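Local coordinates for protein Tv2483 (Treponema vincentii, PDB 6DET) that binds L-arginine with high selectivity, probably as the lipoprotein that captures the amino acid for an ABC transporter, at residues 25-28 against 29-33; 81-84 against 85-88; 136-139 against 140-143; 190-193 against 194-198; 243-246 against 247-250. All coordinates share one frame; numbering follows the deposited sequence.

Contact 1 (25-28 against 29-33); sequences EDPS and WSKVQ
K31 swings back along P27 because CG sits beside its own backbone N (chi1 -77°) and the chain beyond is fully extended. The two side chains run side by side, pointing the same way, with K31 CE 3.9 Å from P27 CG. This is the start of helix 28-35, opened by an Asx turn at D26, with P27 in the N-cap position. P27 O takes the first helical bond, from K31 N at 2.9 Å, while K31 CG rests against the same oxygen. The next one, V32 N to S28 O at 3.3 Å, is weak. At S28, chi1 57° tucks OG between the backbone N and the carbonyl carbon and turns it back to D26. There OD1 is gripped twice: S28 OG meets its syn lone pair at 2.6 Å, and S28 N comes from above the carboxylate plane at 2.9 Å. D26 OD2 and S28 OG also bond to S229, and S28 OG to L230 N, so the turn is pinned to the beginning of helix 228-243. A water bridges the backbone across the turn, donating to D26 O at 2.7 Å and accepting from S30 N at 2.9 Å.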
loop_
_atom_site.group_PDB
_atom_site.type_symbol
_atom_site.label_atom_id
_atom_site.label_comp_id
_atom_site.label_asym_id
_atom_site.label_seq_id
_atom_site.Cartn_x
_atom_site.Cartn_y
_atom_site.Cartn_z
ATOM N N GLU A 25 -3.872 -6.502 29.764
ATOM C CA GLU A 25 -3.783 -6.006 28.395
ATOM C C GLU A 25 -4.616 -4.741 28.181
ATOM O O GLU A 25 -5.625 -4.500 28.857
ATOM C CB GLU A 25 -4.250 -7.086 27.414
ATOM C CG GLU A 25 -3.317 -8.287 27.275
ATOM C CD GLU A 25 -4.056 -9.559 26.909
ATOM O OE1 GLU A 25 -3.891 -10.034 25.768
ATOM O OE2 GLU A 25 -4.809 -10.077 27.762
ATOM N N ASP A 26 -4.190 -3.938 27.210
ATOM C CA ASP A 26 -5.044 -2.860 26.732
ATOM C C ASP A 26 -6.296 -3.456 26.081
ATOM O O ASP A 26 -6.279 -4.590 25.599
ATOM C CB ASP A 26 -4.286 -1.979 25.743
ATOM C CG ASP A 26 -4.203 -2.595 24.371
ATOM O OD1 ASP A 26 -5.142 -2.349 23.571
ATOM O OD2 ASP A 26 -3.194 -3.298 24.083
ATOM N N PRO A 27 -7.413 -2.725 26.084
ATOM C CA PRO A 27 -8.687 -3.313 25.645
ATOM C C PRO A 27 -8.906 -3.368 24.133
ATOM O O PRO A 27 -10.043 -3.580 23.709
ATOM C CB PRO A 27 -9.723 -2.383 26.292
ATOM C CG PRO A 27 -9.029 -1.077 26.323
ATOM C CD PRO A 27 -7.585 -1.365 26.611
ATOM N N SER A 28 -7.874 -3.210 23.302
ATOM C CA SER A 28 -8.156 -3.056 21.871
ATOM C C SER A 28 -8.673 -4.361 21.261
ATOM O O SER A 28 -9.605 -4.343 20.448
ATOM C CB SER A 28 -6.926 -2.542 21.110
ATOM O OG SER A 28 -5.764 -3.370 21.265
ATOM N N TRP A 29 -8.105 -5.509 21.652
ATOM C CA TRP A 29 -8.676 -6.774 21.191
ATOM C C TRP A 29 -10.072 -6.982 21.761
ATOM O O TRP A 29 -11.008 -7.335 21.031
ATOM C CB TRP A 29 -7.767 -7.956 21.537
ATOM C CG TRP A 29 -8.487 -9.259 21.360
ATOM C CD1 TRP A 29 -8.778 -10.171 22.336
ATOM C CD2 TRP A 29 -9.077 -9.760 20.157
ATOM N NE1 TRP A 29 -9.486 -11.223 21.809
ATOM C CE2 TRP A 29 -9.681 -10.996 20.473
ATOM C CE3 TRP A 29 -9.148 -9.292 18.841
ATOM C CZ2 TRP A 29 -10.347 -11.769 19.523
ATOM C CZ3 TRP A 29 -9.814 -10.072 17.895
ATOM C CH2 TRP A 29 -10.399 -11.296 18.249
ATOM N N SER A 30 -10.245 -6.789 23.075
ATOM C CA SER A 30 -11.571 -6.960 23.653
ATOM C C SER A 30 -12.629 -6.144 22.905
ATOM O O SER A 30 -13.752 -6.619 22.675
ATOM C CB SER A 30 -11.539 -6.575 25.123
ATOM O OG SER A 30 -10.760 -7.531 25.831
ATOM N N LYS A 31 -12.306 -4.903 22.550
ATOM C CA LYS A 31 -13.291 -4.066 21.866
ATOM C C LYS A 31 -13.714 -4.694 20.539
ATOM O O LYS A 31 -14.906 -4.733 20.206
ATOM C CB LYS A 31 -12.721 -2.670 21.659
ATOM C CG LYS A 31 -12.718 -1.790 22.896
ATOM C CD LYS A 31 -12.073 -0.426 22.631
ATOM C CE LYS A 31 -11.831 0.288 23.964
ATOM N NZ LYS A 31 -11.004 1.513 23.853
ATOM N N VAL A 32 -12.745 -5.206 19.774
ATOM C CA VAL A 32 -13.042 -5.843 18.494
ATOM C C VAL A 32 -13.824 -7.132 18.693
ATOM O O VAL A 32 -14.765 -7.424 17.941
ATOM C CB VAL A 32 -11.728 -6.089 17.728
ATOM C CG1 VAL A 32 -11.928 -7.082 16.591
ATOM C CG2 VAL A 32 -11.175 -4.764 17.255
ATOM N N GLN A 33 -13.468 -7.922 19.710
ATOM C CA GLN A 33 -14.194 -9.167 19.947
ATOM C C GLN A 33 -15.649 -8.915 20.331
ATOM O O GLN A 33 -16.536 -9.669 19.920
ATOM C CB GLN A 33 -13.519 -10.010 21.026
ATOM C CG GLN A 33 -14.159 -11.374 21.068
ATOM C CD GLN A 33 -13.476 -12.347 22.002
ATOM O OE1 GLN A 33 -13.007 -11.982 23.089
ATOM N NE2 GLN A 33 -13.469 -13.614 21.607
HETATM O O HOH W 1 -7.911 -6.525 24.800
#

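Contact 2 (81-84 against 85-88); sequences PIQW and AQKE. With ARG (arginine), chain B.
The indole of W84 is packed between K87 and the bound arginine, making one wall of the ligand pocket at the turn of 3-10 helix that leads into helix 87-92. Over one face the contact is cation-pi and CH-pi: K87 NZ stands 3.5 Å from the centroid of the five-membered ring, and K87 CD 3.6 Å from that of the six-membered ring. The lysine chain bends only at its last torsion (chi4 -67°), which folds NZ back over the indole. On the opposite face the guanidinium of the ligand settles, its NH2 3.3 Å above the plane and offset toward the rim. Apolar contact is slight: I82 CD1 touches K87 CB. Among the hydrogen bonds, Q86 N to Q83 O closes the turn, and W84 O accepts both K87 N and K87 NZ, each at 3.1 Å, from opposite faces of its carbonyl plane. K87 NZ also bonds to D150 O, so D150 holds the lysine that backs the tryptophan. The indole nitrogen NE1 of W84 donates to the carboxylate oxygen OXT of the bound arginine at 2.9 Å, with an N-H...O angle of 147°.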
loop_
_atom_site.group_PDB
_atom_site.type_symbol
_atom_site.label_atom_id
_atom_site.label_comp_id
_atom_site.label_asym_id
_atom_site.label_seq_id
_atom_site.Cartn_x
_atom_site.Cartn_y
_atom_site.Cartn_z
ATOM N N PRO A 81 -14.194 1.768 2.398
ATOM C CA PRO A 81 -13.444 2.673 1.522
ATOM C C PRO A 81 -13.228 4.022 2.189
ATOM O O PRO A 81 -14.182 4.671 2.630
ATOM C CB PRO A 81 -14.335 2.793 0.283
ATOM C CG PRO A 81 -15.235 1.612 0.320
ATOM C CD PRO A 81 -15.435 1.282 1.769
ATOM N N ILE A 82 -11.976 4.457 2.216
ATOM C CA ILE A 82 -11.579 5.718 2.823
ATOM C C ILE A 82 -10.920 6.623 1.795
ATOM O O ILE A 82 -10.472 6.188 0.726
ATOM C CB ILE A 82 -10.633 5.533 4.007
ATOM C CG1 ILE A 82 -9.345 4.805 3.579
ATOM C CG2 ILE A 82 -11.350 4.742 5.139
ATOM C CD1 ILE A 82 -8.233 4.848 4.621
ATOM N N GLN A 83 -10.875 7.906 2.150
ATOM C CA GLN A 83 -10.019 8.889 1.489
ATOM C C GLN A 83 -8.618 8.753 2.076
ATOM O O GLN A 83 -8.436 8.901 3.289
ATOM C CB GLN A 83 -10.560 10.301 1.705
ATOM C CG GLN A 83 -9.748 11.390 1.048
ATOM C CD GLN A 83 -9.775 11.280 -0.455
ATOM O OE1 GLN A 83 -8.809 10.834 -1.080
ATOM N NE2 GLN A 83 -10.892 11.674 -1.047
ATOM N N TRP A 84 -7.624 8.439 1.239
ATOM C CA TRP A 84 -6.332 8.071 1.795
ATOM C C TRP A 84 -5.775 9.177 2.682
ATOM O O TRP A 84 -5.115 8.895 3.690
ATOM C CB TRP A 84 -5.346 7.745 0.662
ATOM C CG TRP A 84 -4.097 6.995 1.104
ATOM C CD1 TRP A 84 -2.789 7.435 1.007
ATOM C CD2 TRP A 84 -4.026 5.674 1.657
ATOM N NE1 TRP A 84 -1.930 6.479 1.485
ATOM C CE2 TRP A 84 -2.657 5.391 1.887
ATOM C CE3 TRP A 84 -4.978 4.708 1.988
ATOM C CZ2 TRP A 84 -2.224 4.191 2.438
ATOM C CZ3 TRP A 84 -4.542 3.496 2.536
ATOM C CH2 TRP A 84 -3.173 3.256 2.754
ATOM N N ALA A 85 -5.997 10.445 2.296
ATOM C CA ALA A 85 -5.428 11.571 3.033
ATOM C C ALA A 85 -6.006 11.690 4.436
ATOM O O ALA A 85 -5.393 12.336 5.293
ATOM C CB ALA A 85 -5.677 12.882 2.277
ATOM N N GLN A 86 -7.157 11.070 4.686
ATOM C CA GLN A 86 -7.849 11.111 5.971
ATOM C C GLN A 86 -7.539 9.913 6.856
ATOM O O GLN A 86 -8.150 9.780 7.925
ATOM C CB GLN A 86 -9.373 11.159 5.752
ATOM C CG GLN A 86 -9.900 12.442 5.116
ATOM C CD GLN A 86 -9.411 13.671 5.839
ATOM O OE1 GLN A 86 -9.739 13.885 7.002
ATOM N NE2 GLN A 86 -8.588 14.471 5.167
ATOM N N LYS A 87 -6.632 9.030 6.428
ATOM C CA LYS A 87 -6.518 7.724 7.063
ATOM C C LYS A 87 -6.129 7.849 8.530
ATOM O O LYS A 87 -6.630 7.094 9.368
ATOM C CB LYS A 87 -5.518 6.837 6.284
ATOM C CG LYS A 87 -4.089 7.356 6.140
ATOM C CD LYS A 87 -3.278 6.451 5.218
ATOM C CE LYS A 87 -1.922 7.077 4.941
ATOM N NZ LYS A 87 -2.091 8.343 4.132
ATOM N N GLU A 88 -5.251 8.793 8.874
ATOM C CA GLU A 88 -4.820 8.914 10.270
ATOM C C GLU A 88 -5.973 9.352 11.175
ATOM O O GLU A 88 -6.139 8.831 12.291
ATOM C CB GLU A 88 -3.663 9.907 10.366
ATOM C CG GLU A 88 -3.017 9.876 11.729
ATOM C CD GLU A 88 -1.869 10.851 11.889
ATOM O OE1 GLU A 88 -1.691 11.727 11.015
ATOM O OE2 GLU A 88 -1.153 10.742 12.913
HETATM N N ARG B . 2.246 2.768 -0.237
HETATM C CA ARG B . 1.328 3.936 -0.270
HETATM C C ARG B . 1.229 4.539 1.126
HETATM O O ARG B . 1.541 3.831 2.102
HETATM C CB ARG B . -0.063 3.531 -0.755
HETATM C CG ARG B . -0.117 3.082 -2.211
HETATM C CD ARG B . -1.495 2.600 -2.658
HETATM N NE ARG B . -2.450 3.690 -2.618
HETATM C CZ ARG B . -3.424 3.818 -1.724
HETATM N NH1 ARG B . -4.199 4.904 -1.790
HETATM N NH2 ARG B . -3.615 2.904 -0.772
HETATM O OXT ARG B . 0.825 5.702 1.269
#

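Contact 3 (136-139 against 140-143); sequences TLAQ and LQNR
L140 N bonds back to L137 O at 2.8 Å and Q141 N to A138 O at 3.3 Å, two successive three-residue steps of a 3-10 turn, and a type II beta turn from L140 to R143 overlaps their end. On the buried side L137 and L140 meet at their ends, CD2 of the first 3.8 Å from CD1 of the second, with the two side chains crossing at a slant. L140 CB comes within 3.1 Å of L137 O, so this leucine is pressed against the carbonyl that its own N-H holds. L137 goes on to pack against I210 and E212.

This is the last part of the connection between strands 120-129 and 143-148, and its beta turn delivers the chain into the second of them: N142 and R143 already bond through their backbones to H166 and I168, around strand 167-172. R143 also reaches back. A bend at chi2 (-74°) curls its chain toward the turn, and NE donates to Q139 O at 3.2 Å. That oxygen lies in the guanidinium plane, and the N-H...O angle is almost straight at 175°. The R143 side chain also touches Y134 and D188.

Q141 lies along A138, with CG 3.3 Å from A138 O. At the front of the turn the extended side chain of Q139 brings OE1 back to T136 N at 3.1 Å, and the same oxygen accepts Q135 N as well, so the amide ties down two consecutive N-H groups.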
loop_
_atom_site.group_PDB
_atom_site.type_symbol
_atom_site.label_atom_id
_atom_site.label_comp_id
_atom_site.label_asym_id
_atom_site.label_seq_id
_atom_site.Cartn_x
_atom_site.Cartn_y
_atom_site.Cartn_z
ATOM N N THR A 136 17.364 7.651 -17.175
ATOM C CA THR A 136 17.971 7.856 -15.872
ATOM C C THR A 136 17.167 8.855 -15.051
ATOM O O THR A 136 16.440 9.697 -15.588
ATOM C CB THR A 136 19.415 8.349 -15.996
ATOM O OG1 THR A 136 19.436 9.679 -16.531
ATOM C CG2 THR A 136 20.206 7.432 -16.909
ATOM N N LEU A 137 17.306 8.750 -13.731
ATOM C CA LEU A 137 16.649 9.715 -12.857
ATOM C C LEU A 137 17.139 11.124 -13.150
ATOM O O LEU A 137 16.369 12.086 -13.042
ATOM C CB LEU A 137 16.890 9.368 -11.384
ATOM C CG LEU A 137 16.333 8.044 -10.840
ATOM C CD1 LEU A 137 16.832 7.800 -9.423
ATOM C CD2 LEU A 137 14.813 8.001 -10.873
ATOM N N ALA A 138 18.412 11.264 -13.555
ATOM C CA ALA A 138 18.966 12.588 -13.816
ATOM C C ALA A 138 18.192 13.316 -14.903
ATOM O O ALA A 138 18.158 14.548 -14.916
ATOM C CB ALA A 138 20.437 12.474 -14.209
ATOM N N GLN A 139 17.581 12.582 -15.831
ATOM C CA GLN A 139 16.782 13.218 -16.869
ATOM C C GLN A 139 15.430 13.691 -16.356
ATOM O O GLN A 139 14.662 14.267 -17.133
ATOM C CB GLN A 139 16.579 12.257 -18.031
ATOM C CG GLN A 139 17.858 11.974 -18.804
ATOM C CD GLN A 139 17.703 10.826 -19.766
ATOM O OE1 GLN A 139 17.130 9.783 -19.437
ATOM N NE2 GLN A 139 18.230 10.999 -20.961
ATOM N N LEU A 140 15.119 13.458 -15.089
ATOM C CA LEU A 140 13.899 13.977 -14.495
ATOM C C LEU A 140 14.086 15.387 -13.948
ATOM O O LEU A 140 13.114 15.991 -13.478
ATOM C CB LEU A 140 13.414 13.042 -13.383
ATOM C CG LEU A 140 13.128 11.576 -13.730
ATOM C CD1 LEU A 140 12.856 10.784 -12.467
ATOM C CD2 LEU A 140 11.965 11.424 -14.697
ATOM N N GLN A 141 15.303 15.930 -14.007
ATOM C CA GLN A 141 15.550 17.266 -13.481
ATOM C C GLN A 141 14.753 18.298 -14.256
ATOM O O GLN A 141 14.630 18.220 -15.483
ATOM C CB GLN A 141 17.033 17.616 -13.543
ATOM C CG GLN A 141 17.874 16.851 -12.569
ATOM C CD GLN A 141 19.262 17.414 -12.465
ATOM O OE1 GLN A 141 19.449 18.627 -12.419
ATOM N NE2 GLN A 141 20.251 16.535 -12.437
ATOM N N ASN A 142 14.225 19.289 -13.529
ATOM C CA ASN A 142 13.425 20.357 -14.126
ATOM C C ASN A 142 12.226 19.771 -14.862
ATOM O O ASN A 142 11.883 20.194 -15.967
ATOM C CB ASN A 142 14.261 21.234 -15.067
ATOM C CG ASN A 142 15.507 21.787 -14.407
ATOM O OD1 ASN A 142 16.627 21.458 -14.797
ATOM N ND2 ASN A 142 15.320 22.636 -13.408
ATOM N N ARG A 143 11.607 18.770 -14.259
ATOM C CA ARG A 143 10.397 18.161 -14.779
ATOM C C ARG A 143 9.301 18.284 -13.732
ATOM O O ARG A 143 9.546 18.651 -12.585
ATOM C CB ARG A 143 10.611 16.683 -15.116
ATOM C CG ARG A 143 11.756 16.390 -16.059
ATOM C CD ARG A 143 11.449 16.756 -17.489
ATOM N NE ARG A 143 12.517 16.281 -18.357
ATOM C CZ ARG A 143 12.629 16.574 -19.648
ATOM N NH1 ARG A 143 11.731 17.349 -20.244
ATOM N NH2 ARG A 143 13.647 16.088 -20.345
#

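Contact 4 (190-193 against 194-198); sequences IVVD and LIYSL. With ARG (arginine), chain B.
Y196 folds back over D193, the residue where strand 189-193 ends. At CB the side chain takes chi1 67°, which places CG between the backbone N and the carbonyl carbon and lays the ring across the end of the strand. D193 O sits over the centre of one face, 3.8 Å above the plane. Along one side of the ring, CD1 and CE1 both pass CD of the bound arginine, CE1 the nearer at 3.8 Å, and CE1 also reaches D193 CB at 3.5 Å. Along the other, CE2 touches V192 CB at 3.9 Å. CZ lies 3.5 Å from D193 N, and at the tip OH rests 3.4 Å from V192 CA. The oxygen under the ring has other work: D193 O accepts S197 OG at 2.8 Å and, weakly, S197 N, which ties the short helix 194-197 to the strand end. The carboxylate of D193 crosses the ring at a slant, the two planes 40° apart, and its OD2 takes the ligand's amino N at 2.8 Å. Y219 OH also bonds to OD2, and K124 makes a salt bridge to OD1, which probably keeps the acid ionised and steady. An aspartate gripping the alpha-amino group is a familiar feature of amino-acid pockets in family 3 solute-binding proteins.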
loop_
_atom_site.group_PDB
_atom_site.type_symbol
_atom_site.label_atom_id
_atom_site.label_comp_id
_atom_site.label_asym_id
_atom_site.label_seq_id
_atom_site.Cartn_x
_atom_site.Cartn_y
_atom_site.Cartn_z
ATOM N N ILE A 190 5.634 9.903 -13.265
ATOM C CA ILE A 190 4.849 9.602 -12.072
ATOM C C ILE A 190 5.613 8.624 -11.191
ATOM O O ILE A 190 6.454 7.847 -11.657
ATOM C CB ILE A 190 3.467 9.014 -12.405
ATOM C CG1 ILE A 190 3.588 7.587 -12.961
ATOM C CG2 ILE A 190 2.713 9.945 -13.361
ATOM C CD1 ILE A 190 2.281 6.929 -13.310
ATOM N N VAL A 191 5.276 8.652 -9.910
ATOM C CA VAL A 191 5.742 7.666 -8.928
ATOM C C VAL A 191 4.611 6.684 -8.664
ATOM O O VAL A 191 3.465 7.091 -8.409
ATOM C CB VAL A 191 6.180 8.330 -7.612
ATOM C CG1 VAL A 191 6.599 7.253 -6.587
ATOM C CG2 VAL A 191 7.295 9.267 -7.841
ATOM N N VAL A 192 4.920 5.389 -8.718
ATOM C CA VAL A 192 3.965 4.348 -8.366
ATOM C C VAL A 192 4.706 3.320 -7.526
ATOM O O VAL A 192 5.941 3.304 -7.472
ATOM C CB VAL A 192 3.324 3.689 -9.606
ATOM C CG1 VAL A 192 2.511 4.713 -10.399
ATOM C CG2 VAL A 192 4.387 3.088 -10.529
ATOM N N ASP A 193 3.937 2.474 -6.830
ATOM C CA ASP A 193 4.523 1.356 -6.098
ATOM C C ASP A 193 4.645 0.173 -7.042
ATOM O O ASP A 193 3.703 -0.156 -7.779
ATOM C CB ASP A 193 3.703 0.927 -4.871
ATOM C CG ASP A 193 3.708 1.941 -3.736
ATOM O OD1 ASP A 193 4.465 2.931 -3.763
ATOM O OD2 ASP A 193 2.938 1.711 -2.759
ATOM N N LEU A 194 5.815 -0.465 -7.018
ATOM C CA LEU A 194 6.019 -1.669 -7.807
ATOM C C LEU A 194 4.906 -2.689 -7.598
ATOM O O LEU A 194 4.379 -3.246 -8.568
ATOM C CB LEU A 194 7.379 -2.285 -7.453
ATOM C CG LEU A 194 7.743 -3.559 -8.207
ATOM C CD1 LEU A 194 7.880 -3.272 -9.688
ATOM C CD2 LEU A 194 9.052 -4.110 -7.645
ATOM N N ILE A 195 4.526 -2.950 -6.335
ATOM C CA ILE A 195 3.658 -4.091 -6.025
ATOM C C ILE A 195 2.324 -3.992 -6.769
ATOM O O ILE A 195 1.841 -4.979 -7.342
ATOM C CB ILE A 195 3.439 -4.208 -4.500
ATOM C CG1 ILE A 195 4.683 -4.842 -3.849
ATOM C CG2 ILE A 195 2.191 -5.008 -4.178
ATOM C CD1 ILE A 195 4.829 -6.370 -4.094
ATOM N N TYR A 196 1.688 -2.823 -6.747
ATOM C CA TYR A 196 0.381 -2.739 -7.399
ATOM C C TYR A 196 0.506 -2.511 -8.891
ATOM O O TYR A 196 -0.518 -2.543 -9.585
ATOM C CB TYR A 196 -0.533 -1.665 -6.738
ATOM C CG TYR A 196 -0.134 -0.197 -6.857
ATOM C CD1 TYR A 196 0.165 0.563 -5.720
ATOM C CD2 TYR A 196 -0.147 0.448 -8.095
ATOM C CE1 TYR A 196 0.492 1.896 -5.824
ATOM C CE2 TYR A 196 0.191 1.775 -8.216
ATOM C CZ TYR A 196 0.497 2.508 -7.098
ATOM O OH TYR A 196 0.812 3.842 -7.228
ATOM N N SER A 197 1.737 -2.365 -9.393
ATOM C CA SER A 197 2.041 -2.134 -10.809
ATOM C C SER A 197 2.460 -3.397 -11.562
ATOM O O SER A 197 2.663 -3.342 -12.784
ATOM C CB SER A 197 3.160 -1.108 -10.909
ATOM O OG SER A 197 2.740 0.104 -10.352
ATOM N N LEU A 198 2.562 -4.545 -10.885
ATOM C CA LEU A 198 3.148 -5.717 -11.534
ATOM C C LEU A 198 2.367 -6.138 -12.777
ATOM O O LEU A 198 2.969 -6.499 -13.795
ATOM C CB LEU A 198 3.253 -6.868 -10.539
ATOM C CG LEU A 198 4.305 -6.590 -9.468
ATOM C CD1 LEU A 198 4.213 -7.617 -8.366
ATOM C CD2 LEU A 198 5.709 -6.551 -10.064
HETATM N N ARG B . 2.246 2.768 -0.237
HETATM C CA ARG B . 1.328 3.936 -0.270
HETATM C C ARG B . 1.229 4.539 1.126
HETATM O O ARG B . 1.541 3.831 2.102
HETATM C CB ARG B . -0.063 3.531 -0.755
HETATM C CG ARG B . -0.117 3.082 -2.211
HETATM C CD ARG B . -1.495 2.600 -2.658
HETATM N NE ARG B . -2.450 3.690 -2.618
HETATM C CZ ARG B . -3.424 3.818 -1.724
HETATM N NH1 ARG B . -4.199 4.904 -1.790
HETATM N NH2 ARG B . -3.615 2.904 -0.772
HETATM O OXT ARG B . 0.825 5.702 1.269
#

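Contact 5 (243-246 against 247-250); sequences EDET and IPNF
F250 lays one face of its ring on T246 O, which stands 3.4 Å above the plane and toward the rim. T246 CG2 touches CE2 and CZ of the same ring, each at 3.7 Å, because the two side chains run side by side in the same direction. Beyond the contact the phenyl also meets Y61 and D64 of helix 61-73. The side chain of E245 crosses P248 at about a right angle, bringing OE1 to 3.3 Å from P248 CB, although this glutamate is poorly ordered.

The backbone here leaves helix 228-243 and starts helix 246-255, with E245 in the N-cap position. N249 N bonds to E245 O at 3.0 Å and F250 N to T246 O at 2.9 Å. D244 makes an Asx turn: its OD1 accepts T246 N at 3.0 Å nearly in line with the C-O bond and T246 OG1 at 2.7 Å from above the carboxylate plane. P248 fits well in the first turn, where no backbone N-H is needed for a helical bond.

Chemically, two acids, D244 and E245, sit at the start of the helix, where its dipole would be expected to favour them. Each also has an arginine: D244 OD2 pairs with R72, and E245 OE1 with R252, which N249 OD1 shares, so the charge is probably well balanced.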
loop_
_atom_site.group_PDB
_atom_site.type_symbol
_atom_site.label_atom_id
_atom_site.label_comp_id
_atom_site.label_asym_id
_atom_site.label_seq_id
_atom_site.Cartn_x
_atom_site.Cartn_y
_atom_site.Cartn_z
ATOM N N GLU A 243 2.475 -19.762 7.734
ATOM C CA GLU A 243 3.135 -21.059 7.879
ATOM C C GLU A 243 2.335 -22.161 7.213
ATOM O O GLU A 243 2.918 -23.098 6.660
ATOM C CB GLU A 243 3.338 -21.392 9.354
ATOM C CG GLU A 243 3.768 -22.845 9.627
ATOM C CD GLU A 243 5.046 -23.207 8.939
ATOM O OE1 GLU A 243 5.829 -22.283 8.684
ATOM O OE2 GLU A 243 5.283 -24.418 8.687
ATOM N N ASP A 244 0.998 -22.084 7.269
ATOM C CA ASP A 244 0.165 -23.138 6.714
ATOM C C ASP A 244 -0.117 -22.934 5.231
ATOM O O ASP A 244 -0.922 -23.677 4.666
ATOM C CB ASP A 244 -1.145 -23.302 7.507
ATOM C CG ASP A 244 -2.194 -22.216 7.246
ATOM O OD1 ASP A 244 -2.050 -21.414 6.308
ATOM O OD2 ASP A 244 -3.217 -22.215 7.996
ATOM N N GLU A 245 0.541 -21.961 4.601
ATOM C CA GLU A 245 0.598 -21.733 3.151
ATOM C C GLU A 245 -0.642 -21.026 2.624
ATOM O O GLU A 245 -0.743 -20.828 1.393
ATOM C CB GLU A 245 0.811 -23.024 2.346
ATOM C CG GLU A 245 2.260 -23.507 2.382
ATOM C CD GLU A 245 3.202 -22.568 1.634
ATOM O OE1 GLU A 245 2.920 -22.265 0.457
ATOM O OE2 GLU A 245 4.214 -22.125 2.224
ATOM N N THR A 246 -1.573 -20.616 3.487
ATOM C CA THR A 246 -2.747 -19.884 3.004
ATOM C C THR A 246 -2.334 -18.574 2.348
ATOM O O THR A 246 -2.785 -18.244 1.241
ATOM C CB THR A 246 -3.722 -19.619 4.152
ATOM O OG1 THR A 246 -4.139 -20.863 4.723
ATOM C CG2 THR A 246 -4.960 -18.885 3.654
ATOM N N ILE A 247 -1.458 -17.816 3.002
ATOM C CA ILE A 247 -1.095 -16.507 2.470
ATOM C C ILE A 247 -0.165 -16.688 1.271
ATOM O O ILE A 247 -0.379 -16.039 0.231
ATOM C CB ILE A 247 -0.491 -15.608 3.561
ATOM C CG1 ILE A 247 -1.612 -15.147 4.490
ATOM C CG2 ILE A 247 0.171 -14.381 2.926
ATOM C CD1 ILE A 247 -1.188 -14.322 5.711
ATOM N N PRO A 248 0.853 -17.559 1.342
ATOM C CA PRO A 248 1.648 -17.840 0.135
ATOM C C PRO A 248 0.798 -18.199 -1.065
ATOM O O PRO A 248 1.103 -17.794 -2.192
ATOM C CB PRO A 248 2.531 -19.011 0.585
ATOM C CG PRO A 248 2.786 -18.707 2.052
ATOM C CD PRO A 248 1.450 -18.192 2.540
ATOM N N ASN A 249 -0.266 -18.960 -0.853
ATOM C CA ASN A 249 -1.123 -19.328 -1.962
ATOM C C ASN A 249 -1.991 -18.164 -2.419
ATOM O O ASN A 249 -2.250 -18.041 -3.618
ATOM C CB ASN A 249 -1.962 -20.545 -1.591
ATOM C CG ASN A 249 -1.166 -21.831 -1.700
ATOM O OD1 ASN A 249 -0.124 -21.868 -2.362
ATOM N ND2 ASN A 249 -1.633 -22.880 -1.042
ATOM N N PHE A 250 -2.419 -17.286 -1.506
ATOM C CA PHE A 250 -3.027 -16.026 -1.944
ATOM C C PHE A 250 -2.048 -15.243 -2.809
ATOM O O PHE A 250 -2.434 -14.621 -3.801
ATOM C CB PHE A 250 -3.437 -15.137 -0.757
ATOM C CG PHE A 250 -4.645 -15.619 0.065
ATOM C CD1 PHE A 250 -5.669 -16.384 -0.482
ATOM C CD2 PHE A 250 -4.750 -15.237 1.405
ATOM C CE1 PHE A 250 -6.764 -16.776 0.297
ATOM C CE2 PHE A 250 -5.826 -15.636 2.170
ATOM C CZ PHE A 250 -6.829 -16.405 1.616
#

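Contact 4 is the buried one; contact 2 is partly covered and shares the bound arginine with it, their nearest atoms about 8 Å apart. These two sit near the centre of the chain, and their aromatic rings and charged groups serve the ligand. The others lie farther out and serve the backbone. Contacts 1 and 5 are alike, each an Asx turn opening a helix, and both involve helix 228-243: contact 1 is pinned to its beginning, while contact 5 follows its end. Contact 3 lies on the far side of the chain's centre from contact 1, about 49 Å between centres, and has no aspartate cap: there an arginine grips a backbone carbonyl and a glutamine amide oxygen accepts backbone N-H groups.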